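Long-range contact in neuroglobin (Symsagittifera roscoffensis, PDB 4B4Y), which probably binds oxygen and related small gaseous ligands at its haem iron, as a neuroglobin of the globin family: residues D30-N43 with K115-R127. Sequence-based numbering, arbitrary orientation.
Sequences DFVEDVLQQFMEEN and KLGGCILTQVVKR. With HEM (protoporphyrin IX containing Fe), chain B.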
ATOM      1  N   ASP A  30      -1.327   4.460 -20.568  1.00 31.26           N
ATOM      2  CA  ASP A  30      -0.420   5.598 -20.762  1.00 32.31           C
ATOM      3  C   ASP A  30      -1.044   6.914 -20.175  1.00 29.44           C
ATOM      4  O   ASP A  30      -0.362   7.636 -19.438  1.00 31.80           O
ATOM      5  CB  ASP A  30      -0.098   5.781 -22.254  1.00 33.66           C
ATOM      6  CG  ASP A  30       0.758   4.621 -22.834  1.00 42.78           C
ATOM      7  OD1 ASP A  30       1.434   3.884 -22.050  1.00 42.70           O
ATOM      8  OD2 ASP A  30       0.715   4.433 -24.100  1.00 54.56           O
ATOM      9  N   PHE A  31      -2.326   7.134 -20.426  1.00 26.65           N
ATOM     10  CA  PHE A  31      -3.034   8.339 -19.999  1.00 26.71           C
ATOM     11  C   PHE A  31      -3.018   8.407 -18.450  1.00 26.60           C
ATOM     12  O   PHE A  31      -2.663   9.457 -17.883  1.00 26.61           O
ATOM     13  CB  PHE A  31      -4.460   8.406 -20.582  1.00 22.88           C
ATOM     14  CG  PHE A  31      -5.457   9.175 -19.734  1.00 25.81           C
ATOM     15  CD1 PHE A  31      -5.516  10.602 -19.724  1.00 24.10           C
ATOM     16  CD2 PHE A  31      -6.360   8.500 -18.968  1.00 22.28           C
ATOM     17  CE1 PHE A  31      -6.459  11.298 -18.918  1.00 21.50           C
ATOM     18  CE2 PHE A  31      -7.266   9.174 -18.179  1.00 21.41           C
ATOM     19  CZ  PHE A  31      -7.317  10.571 -18.157  1.00 26.31           C
ATOM     20  N   VAL A  32      -3.366   7.315 -17.779  1.00 25.78           N
ATOM     21  CA  VAL A  32      -3.452   7.330 -16.363  1.00 25.12           C
ATOM     22  C   VAL A  32      -2.007   7.482 -15.741  1.00 25.77           C
ATOM     23  O   VAL A  32      -1.872   8.125 -14.751  1.00 26.71           O
ATOM     24  CB  VAL A  32      -4.172   6.039 -15.784  1.00 25.67           C
ATOM     25  CG1 VAL A  32      -4.272   6.097 -14.186  1.00 19.47           C
ATOM     26  CG2 VAL A  32      -5.586   5.929 -16.292  1.00 24.54           C
ATOM     27  N   GLU A  33      -0.962   6.887 -16.304  1.00 26.28           N
ATOM     28  CA  GLU A  33       0.412   7.028 -15.821  1.00 26.63           C
ATOM     29  C   GLU A  33       0.935   8.509 -16.039  1.00 27.96           C
ATOM     30  O   GLU A  33       1.571   9.086 -15.146  1.00 27.42           O
ATOM     31  CB  GLU A  33       1.316   6.037 -16.569  1.00 28.41           C
ATOM     32  CG  GLU A  33       1.140   4.553 -16.036  1.00 27.82           C
ATOM     33  CD  GLU A  33       2.120   3.554 -16.644  1.00 36.58           C
ATOM     34  OE1 GLU A  33       3.069   3.955 -17.387  1.00 38.85           O
ATOM     35  OE2 GLU A  33       1.884   2.332 -16.441  1.00 38.36           O
ATOM     36  N   ASP A  34       0.503   9.142 -17.145  1.00 27.75           N
ATOM     37  CA  ASP A  34       0.772  10.570 -17.383  1.00 29.17           C
ATOM     38  C   ASP A  34       0.183  11.392 -16.235  1.00 26.77           C
ATOM     39  O   ASP A  34       0.840  12.242 -15.741  1.00 27.09           O
ATOM     40  CB  ASP A  34       0.123  11.064 -18.731  1.00 27.88           C
ATOM     41  CG  ASP A  34       0.908  10.618 -19.958  1.00 31.33           C
ATOM     42  OD1 ASP A  34       2.063  10.133 -19.809  1.00 32.62           O
ATOM     43  OD2 ASP A  34       0.323  10.658 -21.089  1.00 35.03           O
ATOM     44  N   VAL A  35      -1.036  11.084 -15.816  1.00 25.60           N
ATOM     45  CA  VAL A  35      -1.678  11.786 -14.752  1.00 24.65           C
ATOM     46  C   VAL A  35      -0.921  11.646 -13.422  1.00 26.16           C
ATOM     47  O   VAL A  35      -0.711  12.644 -12.705  1.00 25.30           O
ATOM     48  CB  VAL A  35      -3.132  11.296 -14.523  1.00 24.31           C
ATOM     49  CG1 VAL A  35      -3.725  11.882 -13.209  1.00 18.87           C
ATOM     50  CG2 VAL A  35      -4.009  11.632 -15.749  1.00 24.28           C
ATOM     51  N   LEU A  36      -0.589  10.402 -13.054  1.00 26.63           N
ATOM     52  CA  LEU A  36       0.034  10.157 -11.757  1.00 25.64           C
ATOM     53  C   LEU A  36       1.481  10.790 -11.752  1.00 25.53           C
ATOM     54  O   LEU A  36       1.944  11.293 -10.719  1.00 24.13           O
ATOM     55  CB  LEU A  36       0.117   8.595 -11.547  1.00 26.26           C
ATOM     56  CG  LEU A  36       0.693   8.081 -10.197  1.00 28.48           C
ATOM     57  CD1 LEU A  36      -0.104   8.647  -9.074  1.00 23.57           C
ATOM     58  CD2 LEU A  36       0.700   6.452 -10.138  1.00 18.52           C
ATOM     59  N   GLN A  37       2.179  10.707 -12.888  1.00 24.51           N
ATOM     60  CA  GLN A  37       3.502  11.261 -12.995  1.00 27.16           C
ATOM     61  C   GLN A  37       3.447  12.821 -12.836  1.00 27.88           C
ATOM     62  O   GLN A  37       4.225  13.410 -12.064  1.00 28.20           O
ATOM     63  CB  GLN A  37       4.131  10.919 -14.361  1.00 26.86           C
ATOM     64  CG  GLN A  37       5.544  11.526 -14.434  1.00 29.65           C
ATOM     65  CD  GLN A  37       6.184  11.418 -15.840  1.00 33.03           C
ATOM     66  OE1 GLN A  37       5.960  10.418 -16.583  1.00 32.02           O
ATOM     67  NE2 GLN A  37       7.014  12.449 -16.208  1.00 29.46           N
ATOM     68  N   GLN A  38       2.494  13.472 -13.488  1.00 27.19           N
ATOM     69  CA  GLN A  38       2.412  14.943 -13.367  1.00 27.45           C
ATOM     70  C   GLN A  38       2.014  15.252 -11.919  1.00 27.65           C
ATOM     71  O   GLN A  38       2.513  16.228 -11.333  1.00 26.17           O
ATOM     72  CB  GLN A  38       1.328  15.475 -14.307  1.00 26.75           C
ATOM     73  CG  GLN A  38       1.237  17.065 -14.326  1.00 32.60           C
ATOM     74  CD  GLN A  38      -0.088  17.604 -14.972  1.00 38.17           C
ATOM     75  OE1 GLN A  38      -0.908  16.808 -15.526  1.00 36.78           O
ATOM     76  NE2 GLN A  38      -0.307  18.956 -14.886  1.00 31.63           N
ATOM     77  N   PHE A  39       1.056  14.480 -11.359  1.00 25.59           N
ATOM     78  CA  PHE A  39       0.594  14.727  -9.973  1.00 25.44           C
ATOM     79  C   PHE A  39       1.787  14.694  -8.984  1.00 26.68           C
ATOM     80  O   PHE A  39       1.883  15.544  -8.074  1.00 26.60           O
ATOM     81  CB  PHE A  39      -0.389  13.647  -9.579  1.00 25.05           C
ATOM     82  CG  PHE A  39      -0.979  13.783  -8.193  1.00 23.41           C
ATOM     83  CD1 PHE A  39      -1.576  14.926  -7.776  1.00 25.02           C
ATOM     84  CD2 PHE A  39      -0.969  12.692  -7.328  1.00 23.60           C
ATOM     85  CE1 PHE A  39      -2.166  15.013  -6.471  1.00 21.96           C
ATOM     86  CE2 PHE A  39      -1.555  12.740  -6.081  1.00 25.42           C
ATOM     87  CZ  PHE A  39      -2.137  13.878  -5.624  1.00 23.28           C
ATOM     88  N   MET A  40       2.664  13.711  -9.162  1.00 25.29           N
ATOM     89  CA  MET A  40       3.827  13.540  -8.300  1.00 26.19           C
ATOM     90  C   MET A  40       4.914  14.627  -8.574  1.00 26.16           C
ATOM     91  O   MET A  40       5.559  15.037  -7.651  1.00 23.88           O
ATOM     92  CB  MET A  40       4.409  12.095  -8.454  1.00 24.48           C
ATOM     93  CG  MET A  40       3.394  10.985  -7.913  1.00 23.98           C
ATOM     94  SD  MET A  40       4.137   9.325  -8.138  1.00 27.16           S
ATOM     95  CE  MET A  40       5.314   9.322  -6.711  1.00 29.45           C
ATOM     96  N   GLU A  41       5.083  15.064  -9.825  1.00 25.09           N
ATOM     97  CA  GLU A  41       5.952  16.212 -10.135  1.00 26.06           C
ATOM     98  C   GLU A  41       5.531  17.500  -9.477  1.00 25.24           C
ATOM     99  O   GLU A  41       6.377  18.245  -8.882  1.00 27.01           O
ATOM    100  CB  GLU A  41       6.081  16.383 -11.655  1.00 27.21           C
ATOM    101  CG  GLU A  41       6.851  15.218 -12.260  1.00 28.05           C
ATOM    102  CD  GLU A  41       6.891  15.261 -13.746  1.00 30.01           C
ATOM    103  OE1 GLU A  41       5.973  15.923 -14.309  1.00 31.93           O
ATOM    104  OE2 GLU A  41       7.796  14.576 -14.348  1.00 31.69           O
ATOM    105  N   GLU A  42       4.241  17.769  -9.481  1.00 23.77           N
ATOM    106  CA  GLU A  42       3.740  19.055  -8.987  1.00 22.04           C
ATOM    107  C   GLU A  42       3.483  19.043  -7.514  1.00 25.04           C
ATOM    108  O   GLU A  42       3.452  20.155  -6.842  1.00 25.85           O
ATOM    109  CB  GLU A  42       2.481  19.500  -9.784  1.00 22.98           C
ATOM    110  CG  GLU A  42       2.683  19.578 -11.356  1.00 20.94           C
ATOM    111  CD  GLU A  42       1.401  19.976 -12.141  1.00 25.98           C
ATOM    112  OE1 GLU A  42       0.250  19.965 -11.582  1.00 23.83           O
ATOM    113  OE2 GLU A  42       1.535  20.418 -13.315  1.00 20.80           O
ATOM    114  N   ASN A  43       3.321  17.838  -6.929  1.00 25.30           N
ATOM    115  CA  ASN A  43       2.990  17.788  -5.459  1.00 26.57           C
ATOM    116  C   ASN A  43       3.959  16.825  -4.764  1.00 28.65           C
ATOM    117  O   ASN A  43       3.659  15.604  -4.585  1.00 27.70           O
ATOM    118  CB  ASN A  43       1.590  17.312  -5.276  1.00 25.58           C
ATOM    119  CG  ASN A  43       0.580  18.198  -6.056  1.00 26.37           C
ATOM    120  OD1 ASN A  43       0.121  19.231  -5.556  1.00 23.03           O
ATOM    121  ND2 ASN A  43       0.274  17.789  -7.301  1.00 26.37           N
ATOM    122  N   LYS A 115      -5.975  19.104  -6.620  1.00 25.56           N
ATOM    123  CA  LYS A 115      -4.773  19.046  -7.461  1.00 24.32           C
ATOM    124  C   LYS A 115      -4.772  17.902  -8.471  1.00 23.76           C
ATOM    125  O   LYS A 115      -4.373  18.076  -9.655  1.00 24.50           O
ATOM    126  CB  LYS A 115      -3.526  18.959  -6.535  1.00 23.25           C
ATOM    127  CG  LYS A 115      -3.285  20.254  -5.689  1.00 26.36           C
ATOM    128  CD  LYS A 115      -3.409  21.609  -6.492  1.00 24.57           C
ATOM    129  CE  LYS A 115      -3.101  22.822  -5.575  1.00 31.31           C
ATOM    130  NZ  LYS A 115      -3.944  22.873  -4.317  1.00 32.45           N
ATOM    131  N   LEU A 116      -5.115  16.698  -7.983  1.00 23.06           N
ATOM    132  CA  LEU A 116      -5.172  15.518  -8.806  1.00 23.12           C
ATOM    133  C   LEU A 116      -6.277  15.788  -9.851  1.00 22.38           C
ATOM    134  O   LEU A 116      -6.109  15.480 -11.004  1.00 23.07           O
ATOM    135  CB  LEU A 116      -5.530  14.259  -7.988  1.00 22.93           C
ATOM    136  CG  LEU A 116      -5.650  12.942  -8.822  1.00 25.39           C
ATOM    137  CD1 LEU A 116      -4.375  12.478  -9.556  1.00 22.34           C
ATOM    138  CD2 LEU A 116      -6.152  11.746  -7.978  1.00 24.78           C
ATOM    139  N   GLY A 117      -7.402  16.392  -9.490  1.00 22.50           N
ATOM    140  CA  GLY A 117      -8.391  16.618 -10.575  1.00 21.37           C
ATOM    141  C   GLY A 117      -7.845  17.568 -11.609  1.00 24.00           C
ATOM    142  O   GLY A 117      -8.091  17.419 -12.810  1.00 24.61           O
ATOM    143  N   GLY A 118      -7.012  18.542 -11.196  1.00 24.32           N
ATOM    144  CA  GLY A 118      -6.401  19.403 -12.265  1.00 24.62           C
ATOM    145  C   GLY A 118      -5.529  18.633 -13.199  1.00 25.16           C
ATOM    146  O   GLY A 118      -5.468  18.925 -14.414  1.00 26.03           O
ATOM    147  N   CYS A 119      -4.812  17.641 -12.658  1.00 25.99           N
ATOM    148  CA  CYS A 119      -3.948  16.829 -13.528  1.00 25.87           C
ATOM    149  C   CYS A 119      -4.725  15.940 -14.507  1.00 25.79           C
ATOM    150  O   CYS A 119      -4.268  15.708 -15.658  1.00 24.87           O
ATOM    151  CB  CYS A 119      -2.979  15.941 -12.727  1.00 26.29           C
ATOM    152  SG  CYS A 119      -1.796  16.873 -11.608  1.00 26.69           S
ATOM    153  N   ILE A 120      -5.846  15.351 -14.026  1.00 26.93           N
ATOM    154  CA  ILE A 120      -6.699  14.528 -14.946  1.00 24.87           C
ATOM    155  C   ILE A 120      -7.152  15.454 -16.069  1.00 25.33           C
ATOM    156  O   ILE A 120      -6.958  15.151 -17.225  1.00 25.98           O
ATOM    157  CB  ILE A 120      -7.891  13.928 -14.153  1.00 23.93           C
ATOM    158  CG1 ILE A 120      -7.324  12.797 -13.229  1.00 23.96           C
ATOM    159  CG2 ILE A 120      -8.895  13.361 -15.141  1.00 24.66           C
ATOM    160  CD1 ILE A 120      -8.257  12.457 -12.063  1.00 24.28           C
ATOM    161  N   LEU A 121      -7.777  16.598 -15.726  1.00 26.36           N
ATOM    162  CA  LEU A 121      -8.239  17.565 -16.766  1.00 27.69           C
ATOM    163  C   LEU A 121      -7.154  18.000 -17.749  1.00 26.91           C
ATOM    164  O   LEU A 121      -7.421  18.111 -18.939  1.00 27.40           O
ATOM    165  CB  LEU A 121      -9.025  18.761 -16.120  1.00 27.81           C
ATOM    166  CG  LEU A 121     -10.481  18.207 -16.106  1.00 34.52           C
ATOM    167  CD1 LEU A 121     -10.903  17.277 -14.851  1.00 28.38           C
ATOM    168  CD2 LEU A 121     -11.458  19.252 -16.400  1.00 37.18           C
ATOM    169  N   THR A 122      -5.909  18.186 -17.277  1.00 25.57           N
ATOM    170  CA  THR A 122      -4.815  18.546 -18.162  1.00 25.37           C
ATOM    171  C   THR A 122      -4.476  17.441 -19.155  1.00 27.04           C
ATOM    172  O   THR A 122      -4.156  17.732 -20.349  1.00 26.61           O
ATOM    173  CB  THR A 122      -3.452  18.887 -17.349  1.00 26.26           C
ATOM    174  OG1 THR A 122      -3.597  20.158 -16.723  1.00 28.88           O
ATOM    175  CG2 THR A 122      -2.236  18.925 -18.307  1.00 21.04           C
ATOM    176  N   GLN A 123      -4.356  16.191 -18.648  1.00 26.67           N
ATOM    177  CA  GLN A 123      -4.060  15.040 -19.570  1.00 26.65           C
ATOM    178  C   GLN A 123      -5.251  14.756 -20.450  1.00 24.97           C
ATOM    179  O   GLN A 123      -5.031  14.430 -21.574  1.00 26.70           O
ATOM    180  CB  GLN A 123      -3.628  13.770 -18.813  1.00 27.92           C
ATOM    181  CG  GLN A 123      -2.421  14.075 -17.899  1.00 26.40           C
ATOM    182  CD  GLN A 123      -1.214  14.583 -18.663  1.00 28.15           C
ATOM    183  OE1 GLN A 123      -0.419  15.347 -18.117  1.00 33.09           O
ATOM    184  NE2 GLN A 123      -1.036  14.128 -19.873  1.00 24.54           N
ATOM    185  N   VAL A 124      -6.499  14.969 -19.988  1.00 25.65           N
ATOM    186  CA  VAL A 124      -7.666  14.849 -20.908  1.00 26.48           C
ATOM    187  C   VAL A 124      -7.563  15.856 -22.042  1.00 27.54           C
ATOM    188  O   VAL A 124      -7.552  15.472 -23.237  1.00 28.66           O
ATOM    189  CB  VAL A 124      -9.041  14.949 -20.188  1.00 28.56           C
ATOM    190  CG1 VAL A 124     -10.184  15.006 -21.261  1.00 26.94           C
ATOM    191  CG2 VAL A 124      -9.242  13.769 -19.245  1.00 25.17           C
ATOM    192  N   VAL A 125      -7.269  17.131 -21.710  1.00 28.34           N
ATOM    193  CA  VAL A 125      -7.081  18.151 -22.770  1.00 25.47           C
ATOM    194  C   VAL A 125      -5.963  17.768 -23.698  1.00 27.30           C
ATOM    195  O   VAL A 125      -6.014  18.007 -24.971  1.00 25.79           O
ATOM    196  CB  VAL A 125      -6.907  19.544 -22.196  1.00 25.36           C
ATOM    197  CG1 VAL A 125      -6.369  20.574 -23.273  1.00 25.21           C
ATOM    198  CG2 VAL A 125      -8.213  20.031 -21.648  1.00 24.32           C
ATOM    199  N   LYS A 126      -4.935  17.133 -23.153  1.00 26.60           N
ATOM    200  CA  LYS A 126      -3.835  16.776 -24.106  1.00 29.65           C
ATOM    201  C   LYS A 126      -4.275  15.696 -25.126  1.00 32.08           C
ATOM    202  O   LYS A 126      -3.759  15.685 -26.211  1.00 33.22           O
ATOM    203  CB  LYS A 126      -2.547  16.258 -23.380  1.00 29.86           C
ATOM    204  CG  LYS A 126      -1.698  17.465 -22.671  1.00 34.56           C
ATOM    205  CD  LYS A 126      -0.662  16.854 -21.655  0.50 36.75           C
ATOM    206  CE  LYS A 126       0.534  17.784 -21.169  0.50 39.76           C
ATOM    207  NZ  LYS A 126       1.598  17.077 -20.126  0.50 36.98           N
ATOM    208  N   ARG A 127      -5.181  14.766 -24.746  1.00 32.42           N
ATOM    209  CA  ARG A 127      -5.499  13.636 -25.624  1.00 34.81           C
ATOM    210  C   ARG A 127      -6.699  13.983 -26.532  1.00 35.22           C
ATOM    211  O   ARG A 127      -6.788  13.430 -27.584  1.00 35.69           O
ATOM    212  CB  ARG A 127      -5.832  12.350 -24.827  1.00 34.24           C
ATOM    213  CG  ARG A 127      -4.770  11.863 -23.784  1.00 35.19           C
ATOM    214  CD  ARG A 127      -3.797  11.017 -24.418  1.00 34.87           C
ATOM    215  NE  ARG A 127      -2.696  10.518 -23.556  1.00 35.25           N
ATOM    216  CZ  ARG A 127      -1.787   9.639 -24.028  1.00 42.09           C
ATOM    217  NH1 ARG A 127      -1.900   9.186 -25.306  1.00 38.55           N
ATOM    218  NH2 ARG A 127      -0.741   9.228 -23.297  1.00 36.31           N
TER
HETATM  219  CHA HEM B1155      -4.972   4.187  -2.663  1.00 25.51           C
HETATM  220  CHB HEM B1155      -7.986   5.648  -6.112  1.00 29.69           C
HETATM  221  CHC HEM B1155      -7.182  10.271  -4.719  1.00 28.89           C
HETATM  222  CHD HEM B1155      -3.423   8.808  -2.113  1.00 27.79           C
HETATM  223  C1A HEM B1155      -5.869   4.171  -3.704  1.00 29.66           C
HETATM  224  C2A HEM B1155      -6.509   3.022  -4.255  1.00 32.45           C
HETATM  225  C3A HEM B1155      -7.322   3.417  -5.203  1.00 29.74           C
HETATM  226  C4A HEM B1155      -7.282   4.828  -5.244  1.00 28.57           C
HETATM  227  CMA HEM B1155      -8.266   2.545  -6.101  1.00 26.43           C
HETATM  228  CAA HEM B1155      -6.236   1.559  -3.765  1.00 33.92           C
HETATM  229  CBA HEM B1155      -5.213   0.943  -4.694  1.00 38.06           C
HETATM  230  CGA HEM B1155      -4.672  -0.367  -4.160  1.00 48.41           C
HETATM  231  O1A HEM B1155      -5.385  -1.224  -3.653  1.00 45.29           O
HETATM  232  O2A HEM B1155      -3.441  -0.570  -4.234  1.00 60.68           O
HETATM  233  C1B HEM B1155      -8.084   7.054  -6.028  1.00 30.11           C
HETATM  234  C2B HEM B1155      -9.003   7.912  -6.760  1.00 31.18           C
HETATM  235  C3B HEM B1155      -8.816   9.160  -6.364  1.00 32.13           C
HETATM  236  C4B HEM B1155      -7.729   9.158  -5.401  1.00 31.97           C
HETATM  237  CMB HEM B1155     -10.039   7.360  -7.776  1.00 26.60           C
HETATM  238  CAB HEM B1155      -9.528  10.422  -6.893  1.00 31.51           C
HETATM  239  CBB HEM B1155     -10.815  10.630  -6.598  1.00 30.77           C
HETATM  240  C1C HEM B1155      -6.030  10.274  -3.961  1.00 29.04           C
HETATM  241  C2C HEM B1155      -5.194  11.441  -3.618  1.00 30.54           C
HETATM  242  C3C HEM B1155      -4.120  11.020  -2.981  1.00 27.95           C
HETATM  243  C4C HEM B1155      -4.260   9.598  -2.854  1.00 30.45           C
HETATM  244  CMC HEM B1155      -5.475  12.910  -4.027  1.00 22.81           C
HETATM  245  CAC HEM B1155      -2.963  11.915  -2.392  1.00 27.14           C
HETATM  246  CBC HEM B1155      -1.728  11.402  -2.383  1.00 26.31           C
HETATM  247  C1D HEM B1155      -3.590   7.463  -1.835  1.00 35.05           C
HETATM  248  C2D HEM B1155      -2.901   6.673  -0.801  1.00 35.75           C
HETATM  249  C3D HEM B1155      -3.422   5.311  -1.039  1.00 38.03           C
HETATM  250  C4D HEM B1155      -4.316   5.316  -2.175  1.00 30.58           C
HETATM  251  CMD HEM B1155      -1.833   7.065   0.225  1.00 37.38           C
HETATM  252  CAD HEM B1155      -2.980   4.014  -0.364  1.00 32.85           C
HETATM  253  CBD HEM B1155      -2.241   4.436  -1.686  1.00 40.55           C
HETATM  254  CGD HEM B1155      -1.328   3.372  -1.831  1.00 48.07           C
HETATM  255  O1D HEM B1155      -0.427   3.578  -2.670  1.00 44.85           O
HETATM  256  O2D HEM B1155      -1.596   2.431  -1.008  1.00 52.62           O
HETATM  257  NA  HEM B1155      -6.378   5.244  -4.322  1.00 29.35           N
HETATM  258  NB  HEM B1155      -7.359   7.849  -5.225  1.00 31.22           N
HETATM  259  NC  HEM B1155      -5.415   9.179  -3.496  1.00 28.10           N
HETATM  260  ND  HEM B1155      -4.450   6.619  -2.530  1.00 32.39           N
HETATM  261 FE   HEM B1155      -5.898   7.182  -3.847  1.00 25.56          FE
HETATM  262  O   HOH W   1      -2.135  12.273 -21.568  1.00 35.33           O
HETATM  263  O   HOH W   2      -2.291  21.160 -14.705  0.50 35.13           O
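Phe-31, Val-35, Cys-119 and Gln-123 interlock as knobs into holes where helices 28-42 and 111-127, the B and G helices of the globin fold, cross. The two segment axes come within 8.9 Å at 135° between their N-to-C directions.

The apolar packing centres on Val-35, whose two methyls diverge. With CG1 anti to the backbone N (chi1 170°), that methyl meets Ile-120 CG1 at 3.7 Å and Leu-116 CD1, while CG2 rests against the aliphatic part of Gln-123. Farther along, the Phe-31 ring brings CE1 to Val-124 CG2 at 3.7 Å and has the carbonyl oxygen of Ile-120 at its edge. Toward the haem, Leu-116 CD1 makes a CH-pi contact over one face of the Phe-39 ring, 4.1 Å from its centroid. Both residues line the haem pocket: Leu-116 CD2 touches HEM CHC, and Phe-39 CZ lies near the methyl CMC. Leu-116 also touches Tyr-145 of helix 135-153.

Polar groups close the opposite end. Arg-127 NH2 forms a salt bridge with Asp-34 OD2 at 2.8 Å (N-H...O angle 151°), on the syn side of the carboxylate but tilted out of its plane. A water adds a second link, donating to Asp-34 OD2 and accepting from Arg-127 NE and Gln-123 NE2. The other oxygen, Asp-34 OD1, pairs with Arg-63, so the carboxylate is gripped by two arginines.

Gln-38 reaches across extended, its CD 3.8 Å from Cys-119 SG. Its NE2 donates almost straight to Glu-42 OE2, from above the carboxylate plane, and also to a second water, 3.0 Å from NE2 and 2.6 Å from Thr-122 OG1. With an alanine here, Glu-42 OE2 would probably lose its amide donor and a gap would open beside the thiol. Past the helix end, Asn-43 ND2 donates to Phe-39 O on a lone pair.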